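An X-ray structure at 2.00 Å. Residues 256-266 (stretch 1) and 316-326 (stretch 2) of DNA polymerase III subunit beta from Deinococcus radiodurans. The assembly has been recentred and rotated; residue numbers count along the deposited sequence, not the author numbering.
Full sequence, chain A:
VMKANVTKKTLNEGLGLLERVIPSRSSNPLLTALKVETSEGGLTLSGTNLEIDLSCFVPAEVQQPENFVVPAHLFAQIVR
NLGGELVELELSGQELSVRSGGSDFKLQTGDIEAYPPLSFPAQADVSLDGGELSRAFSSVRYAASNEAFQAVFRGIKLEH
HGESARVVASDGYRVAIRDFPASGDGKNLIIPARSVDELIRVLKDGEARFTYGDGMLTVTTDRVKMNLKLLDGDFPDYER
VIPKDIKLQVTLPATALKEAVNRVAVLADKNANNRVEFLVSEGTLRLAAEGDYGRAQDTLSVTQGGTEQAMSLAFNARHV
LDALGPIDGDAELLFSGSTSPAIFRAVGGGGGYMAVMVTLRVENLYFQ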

# COMPACT_ATOMS: atom_id res chain seq x y z
N ALA A 256 16.18 -5.42 -19.02
CA ALA A 256 15.63 -4.84 -20.25
C ALA A 256 14.47 -5.70 -20.78
O ALA A 256 13.42 -5.16 -21.17
CB ALA A 256 16.71 -4.64 -21.31
N LEU A 257 14.63 -7.02 -20.75
CA LEU A 257 13.57 -7.91 -21.24
C LEU A 257 12.32 -7.83 -20.37
O LEU A 257 11.20 -7.78 -20.90
CB LEU A 257 14.06 -9.37 -21.34
CG LEU A 257 13.03 -10.41 -21.75
CD1 LEU A 257 12.49 -10.16 -23.17
CD2 LEU A 257 13.64 -11.80 -21.60
N LYS A 258 12.49 -7.81 -19.05
CA LYS A 258 11.34 -7.72 -18.14
C LYS A 258 10.58 -6.43 -18.35
O LYS A 258 9.37 -6.44 -18.42
CB LYS A 258 11.78 -7.78 -16.69
CG LYS A 258 12.34 -9.14 -16.28
CD LYS A 258 12.83 -9.09 -14.84
CE LYS A 258 13.65 -10.31 -14.53
NZ LYS A 258 14.02 -10.37 -13.08
N GLU A 259 11.32 -5.32 -18.46
CA GLU A 259 10.71 -4.03 -18.63
C GLU A 259 10.01 -3.91 -20.00
O GLU A 259 8.96 -3.28 -20.10
CB GLU A 259 11.74 -2.92 -18.39
CG GLU A 259 12.18 -2.85 -16.92
CD GLU A 259 13.23 -1.80 -16.60
OE1 GLU A 259 13.81 -1.21 -17.52
OE2 GLU A 259 13.48 -1.57 -15.40
N ALA A 260 10.56 -4.55 -21.02
CA ALA A 260 9.97 -4.55 -22.34
C ALA A 260 8.68 -5.37 -22.39
O ALA A 260 7.71 -4.94 -22.99
CB ALA A 260 10.97 -5.02 -23.39
N VAL A 261 8.67 -6.56 -21.75
CA VAL A 261 7.48 -7.41 -21.73
C VAL A 261 6.39 -6.69 -20.97
O VAL A 261 5.24 -6.59 -21.43
CB VAL A 261 7.78 -8.80 -21.14
CG1 VAL A 261 6.50 -9.57 -20.84
CG2 VAL A 261 8.66 -9.60 -22.10
N ASN A 262 6.76 -6.14 -19.82
CA ASN A 262 5.82 -5.38 -19.01
C ASN A 262 5.14 -4.25 -19.79
O ASN A 262 3.91 -4.15 -19.78
CB ASN A 262 6.50 -4.79 -17.77
CG ASN A 262 5.52 -4.07 -16.88
OD1 ASN A 262 4.65 -4.69 -16.28
ND2 ASN A 262 5.61 -2.75 -16.83
N ARG A 263 5.92 -3.40 -20.44
CA ARG A 263 5.34 -2.23 -21.09
C ARG A 263 4.46 -2.60 -22.30
O ARG A 263 3.38 -2.03 -22.47
CB ARG A 263 6.40 -1.19 -21.45
CG ARG A 263 7.36 -1.55 -22.58
CD ARG A 263 8.20 -0.34 -22.96
NE ARG A 263 9.04 0.11 -21.85
CZ ARG A 263 10.29 -0.31 -21.61
NH1 ARG A 263 10.91 -1.18 -22.41
NH2 ARG A 263 10.93 0.16 -20.56
N VAL A 264 4.90 -3.58 -23.09
CA VAL A 264 4.15 -4.01 -24.27
C VAL A 264 2.84 -4.71 -23.90
O VAL A 264 1.83 -4.54 -24.56
CB VAL A 264 5.03 -4.89 -25.19
CG1 VAL A 264 4.20 -5.56 -26.27
CG2 VAL A 264 6.11 -4.03 -25.81
N ALA A 265 2.86 -5.47 -22.80
CA ALA A 265 1.70 -6.25 -22.37
C ALA A 265 0.49 -5.38 -22.03
O ALA A 265 -0.66 -5.87 -22.03
CB ALA A 265 2.08 -7.13 -21.17
N VAL A 266 0.72 -4.10 -21.75
CA VAL A 266 -0.38 -3.22 -21.40
C VAL A 266 -1.40 -3.14 -22.55
O VAL A 266 -2.57 -2.96 -22.28
CB VAL A 266 0.05 -1.80 -20.96
CG1 VAL A 266 1.19 -1.87 -19.95
CG2 VAL A 266 0.42 -0.93 -22.15
N ASN A 316 1.79 -16.08 -23.27
CA ASN A 316 1.08 -15.35 -22.22
C ASN A 316 2.09 -14.44 -21.50
O ASN A 316 2.97 -14.95 -20.77
CB ASN A 316 0.45 -16.38 -21.25
CG ASN A 316 -0.39 -15.75 -20.15
OD1 ASN A 316 -0.12 -14.65 -19.65
ND2 ASN A 316 -1.42 -16.48 -19.75
N ALA A 317 1.98 -13.13 -21.71
CA ALA A 317 2.92 -12.16 -21.09
C ALA A 317 3.02 -12.28 -19.56
O ALA A 317 4.10 -12.08 -18.99
CB ALA A 317 2.56 -10.72 -21.47
N ARG A 318 1.92 -12.57 -18.89
CA ARG A 318 1.95 -12.73 -17.44
C ARG A 318 2.81 -13.93 -17.05
O ARG A 318 3.59 -13.87 -16.10
CB ARG A 318 0.53 -12.89 -16.85
CG ARG A 318 0.57 -13.14 -15.33
CD ARG A 318 -0.81 -13.10 -14.69
NE ARG A 318 -1.50 -11.82 -14.88
CZ ARG A 318 -1.27 -10.70 -14.19
NH1 ARG A 318 -0.33 -10.65 -13.24
NH2 ARG A 318 -1.98 -9.60 -14.45
N HIS A 319 2.66 -15.03 -17.78
CA HIS A 319 3.49 -16.23 -17.55
C HIS A 319 4.93 -15.96 -17.88
O HIS A 319 5.83 -16.50 -17.24
CB HIS A 319 2.93 -17.44 -18.28
CG HIS A 319 1.56 -17.86 -17.76
ND1 HIS A 319 0.93 -18.98 -18.15
CD2 HIS A 319 0.71 -17.24 -16.83
CE1 HIS A 319 -0.26 -19.07 -17.53
NE2 HIS A 319 -0.39 -18.01 -16.71
N VAL A 320 5.18 -15.11 -18.87
CA VAL A 320 6.55 -14.72 -19.23
C VAL A 320 7.20 -14.00 -18.04
O VAL A 320 8.32 -14.32 -17.65
CB VAL A 320 6.60 -13.83 -20.50
CG1 VAL A 320 7.96 -13.18 -20.63
CG2 VAL A 320 6.29 -14.66 -21.75
N LEU A 321 6.48 -13.04 -17.48
CA LEU A 321 6.99 -12.27 -16.35
C LEU A 321 7.18 -13.15 -15.12
O LEU A 321 8.18 -13.01 -14.41
CB LEU A 321 6.09 -11.08 -16.04
CG LEU A 321 6.08 -9.99 -17.12
CD1 LEU A 321 5.16 -8.85 -16.72
CD2 LEU A 321 7.49 -9.47 -17.39
N ASP A 322 6.24 -14.07 -14.89
CA ASP A 322 6.39 -15.07 -13.81
C ASP A 322 7.71 -15.82 -13.99
O ASP A 322 8.48 -15.97 -13.05
CB ASP A 322 5.28 -16.13 -13.84
CG ASP A 322 3.93 -15.63 -13.36
OD1 ASP A 322 3.84 -14.60 -12.68
OD2 ASP A 322 2.94 -16.33 -13.66
N ALA A 323 7.93 -16.32 -15.21
CA ALA A 323 9.09 -17.17 -15.51
C ALA A 323 10.41 -16.40 -15.40
O ALA A 323 11.41 -16.95 -14.93
CB ALA A 323 8.95 -17.80 -16.89
N LEU A 324 10.41 -15.14 -15.83
CA LEU A 324 11.61 -14.30 -15.77
C LEU A 324 11.96 -13.77 -14.38
O LEU A 324 13.11 -13.36 -14.14
CB LEU A 324 11.49 -13.10 -16.71
CG LEU A 324 11.46 -13.46 -18.19
CD1 LEU A 324 11.20 -12.19 -18.98
CD2 LEU A 324 12.77 -14.12 -18.60
N GLY A 325 10.97 -13.75 -13.49
CA GLY A 325 11.10 -13.13 -12.18
C GLY A 325 12.40 -13.45 -11.46
O GLY A 325 13.12 -12.53 -11.06
N PRO A 326 12.70 -14.74 -11.28
CA PRO A 326 13.94 -15.15 -10.59
C PRO A 326 15.25 -14.97 -11.38
O PRO A 326 16.30 -15.26 -10.85
CB PRO A 326 13.71 -16.64 -10.33
CG PRO A 326 12.23 -16.82 -10.40
CD PRO A 326 11.80 -15.88 -11.48

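Two antiparallel helices that share a greasy face offer a simple lesson: the rotamers of the facing residues decide how the gap between the backbones is filled. In this subunit of DNA polymerase III the helix running through stretch 1 and the helix that begins at Ala317 lie nearly antiparallel, their directions 159° apart and their axes 9.9 Å apart at closest approach. The earlier residues of stretch 1 therefore lie beside the later residues of stretch 2, and Lys258 sits across from Leu321 while Ala265 sits across from Ala317.

Where small residues meet, no rotamer is needed. Ala265 and Ala317 both point their CB atoms toward the partner helix, and these methyls touch at 3.6 Å (Ala265 CB to Ala317 CB), with the two CA atoms only 6.2 Å apart. Val261 also points toward its neighbour. Its chi1 is t, as is common for valine in helices, and its CG1 becomes a shared contact point: Val261 CG1 lies 3.6 Å from Leu321 CD2, 3.9 Å from Val320 CG1 and 4.2 Å from Ala317 CB. Val320, likewise t, turns its own CG1 to meet it.

The leucines show how a longer chain can correct the direction set by its backbone. The CA-to-CB bond of Leu321 points sideways, but the mt conformation (chi1 -68°, chi2 180°) carries its end nearer the other helix, where Leu321 CD2 packs against Val261 and also lies 3.7 Å from the carbonyl oxygen Lys258 O. That oxygen already accepts the helical bond from Asn262 N, so the methyl covers a satisfied polar group. Leu324, also mt, starts out toward the partner, and Leu324 CD1 meets Leu257 CD2 at 3.6 Å. Leu257 adopts tp, the other favoured leucine conformation in helices, and closes this end of the apolar seam.

Lys258 combines both kinds of chemistry. Its CB too is directed sideways, yet chi1 m followed by three t angles extends the chain past Leu324 toward Gly325. The aliphatic part covers Leu324, with Lys258 CG 4.1 Å from Leu324 CB, while the amine reaches the backbone beyond: Lys258 NZ donates a hydrogen bond to Gly325 O at 3.1 Å. A carbonyl near a helix C-terminus can lack an amide donor from a following turn, which makes it a natural target for lysine.

The N-terminal end of that helix is capped by the residue just before it. Asn316, with chi1 t, places OD1 to accept weak hydrogen bonds from Arg318 N (3.0 Å) and His319 N (3.4 Å).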